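Local coordinates for cytosine deaminase (Klebsiella pneumoniae, PDB 4R85) that deaminates 5-methylcytosine by hydrolysis, an amidohydrolase-fold enzyme that carries an iron(II) ion in its active site, at the interface of chains A and B. Numbering follows the deposited sequence. Chains: chain A/B, Cytosine deaminase.

The interface of chains A and B. Residues chain A 246, 286-288; chain B 285-288.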
loop_
_atom_site.group_PDB
_atom_site.type_symbol
_atom_site.label_atom_id
_atom_site.label_comp_id
_atom_site.label_asym_id
_atom_site.label_seq_id
_atom_site.Cartn_x
_atom_site.Cartn_y
_atom_site.Cartn_z
ATOM N N GLY A 246 12.958 -9.523 12.345
ATOM C CA GLY A 246 13.239 -8.135 12.009
ATOM C C GLY A 246 13.856 -7.319 13.137
ATOM O O GLY A 246 14.263 -6.176 12.926
ATOM N N LYS A 286 10.564 4.272 15.208
ATOM C CA LYS A 286 9.602 3.190 15.301
ATOM C C LYS A 286 9.977 2.111 14.305
ATOM O O LYS A 286 10.049 2.378 13.100
ATOM C CB LYS A 286 8.203 3.717 14.995
ATOM C CG LYS A 286 7.097 2.796 15.419
ATOM C CD LYS A 286 5.751 3.510 15.359
ATOM C CE LYS A 286 5.765 4.835 16.118
ATOM N NZ LYS A 286 5.754 4.670 17.601
ATOM N N ARG A 287 10.212 0.894 14.795
ATOM C CA ARG A 287 10.629 -0.199 13.912
ATOM C C ARG A 287 9.512 -0.650 12.964
ATOM O O ARG A 287 8.323 -0.547 13.277
ATOM C CB ARG A 287 11.176 -1.397 14.712
ATOM C CG ARG A 287 10.105 -2.350 15.306
ATOM C CD ARG A 287 10.750 -3.297 16.334
ATOM N NE ARG A 287 11.271 -2.526 17.470
ATOM C CZ ARG A 287 12.230 -2.940 18.297
ATOM N NH1 ARG A 287 12.791 -4.132 18.132
ATOM N NH2 ARG A 287 12.627 -2.153 19.294
ATOM N N ARG A 288 9.899 -1.160 11.799
ATOM C CA ARG A 288 8.929 -1.683 10.849
ATOM C C ARG A 288 8.289 -2.953 11.374
ATOM O O ARG A 288 7.087 -3.162 11.195
ATOM C CB ARG A 288 9.605 -1.962 9.500
ATOM C CG ARG A 288 10.053 -0.679 8.809
ATOM C CD ARG A 288 11.109 -0.881 7.678
ATOM N NE ARG A 288 11.503 0.453 7.240
ATOM C CZ ARG A 288 11.487 0.891 5.988
ATOM N NH1 ARG A 288 11.170 0.078 4.985
ATOM N NH2 ARG A 288 11.819 2.152 5.752
ATOM N N PRO B 285 16.896 -3.669 14.269
ATOM C CA PRO B 285 15.605 -3.361 13.633
ATOM C C PRO B 285 15.701 -2.141 12.715
ATOM O O PRO B 285 16.587 -1.315 12.887
ATOM C CB PRO B 285 14.689 -3.051 14.824
ATOM C CG PRO B 285 15.608 -2.632 15.910
ATOM C CD PRO B 285 16.855 -3.453 15.726
ATOM N N LYS B 286 14.800 -2.056 11.749
ATOM C CA LYS B 286 14.875 -1.049 10.706
ATOM C C LYS B 286 13.780 -0.022 10.943
ATOM O O LYS B 286 12.601 -0.375 10.991
ATOM C CB LYS B 286 14.671 -1.724 9.348
ATOM C CG LYS B 286 15.108 -0.903 8.166
ATOM C CD LYS B 286 15.060 -1.726 6.871
ATOM C CE LYS B 286 15.843 -3.044 6.965
ATOM N NZ LYS B 286 17.332 -2.886 7.029
ATOM N N ARG B 287 14.157 1.246 11.090
ATOM C CA ARG B 287 13.169 2.282 11.383
ATOM C C ARG B 287 12.238 2.550 10.195
ATOM O O ARG B 287 12.615 2.344 9.036
ATOM C CB ARG B 287 13.859 3.579 11.829
ATOM C CG ARG B 287 14.414 4.454 10.679
ATOM C CD ARG B 287 15.292 5.552 11.276
ATOM N NE ARG B 287 16.465 4.940 11.916
ATOM C CZ ARG B 287 17.221 5.532 12.835
ATOM N NH1 ARG B 287 16.940 6.764 13.238
ATOM N NH2 ARG B 287 18.258 4.885 13.354
ATOM N N ARG B 288 11.024 3.025 10.477
ATOM C CA ARG B 288 10.083 3.370 9.412
ATOM C C ARG B 288 10.533 4.614 8.652
ATOM O O ARG B 288 10.395 4.683 7.429
ATOM C CB ARG B 288 8.673 3.578 9.987
ATOM C CG ARG B 288 8.019 2.260 10.428
ATOM C CD ARG B 288 6.845 2.441 11.421
ATOM N NE ARG B 288 6.489 1.113 11.929
ATOM C CZ ARG B 288 5.273 0.573 11.881
ATOM N NH1 ARG B 288 4.251 1.256 11.385
ATOM N NH2 ARG B 288 5.086 -0.663 12.329
HETATM O O HOH W 1 12.371 -4.012 11.682
#
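In A:Arg288 and B:Arg288, which face each other across the two-fold axis of the deposited pair, CG lies anti to the carbonyl carbon (chi1 near -70°) and the chain runs extended from CG to NE, bringing the NE edge of each guanidinium up to a carbonyl of the partner's loop. The NE-H of B:Arg288 meets the carbonyl O of A:Arg287 at 2.8 Å, almost straight at the hydrogen (170°). The oxygen lies in the guanidinium plane, whereas NE stands above the carbonyl plane, 49° out of it; NH2 adds a weak bond to the same oxygen. The backbone N of the same B:Arg288 donates to the preceding carbonyl, A:Lys286 O, at 2.9 Å. This backbone bond and its twin frame an antiparallel beta bridge between A:Arg287 and B:Arg287, which the twinned NE bonds reinforce; the structure alone does not show whether this pair is the biological dimer. The side chains of A:Arg288 and B:Arg288 run antiparallel, CG to CG at 3.9 Å, keeping their presumably cationic guanidinium groups well apart. The aliphatic part of A:Lys286 lies across B:Arg288 at a slant, its CG 4.0 Å from CD of B:Arg288. A:Arg287 takes the crowded position, CG between backbone N and carbonyl carbon, and bends at chi3; one guanidinium face then receives CG of B:Pro285, 3.9 Å above the plane and toward its rim. Beside this proline, a water joins the chains, 3.1 Å from both A:Gly246 O and the backbone N of B:Lys286.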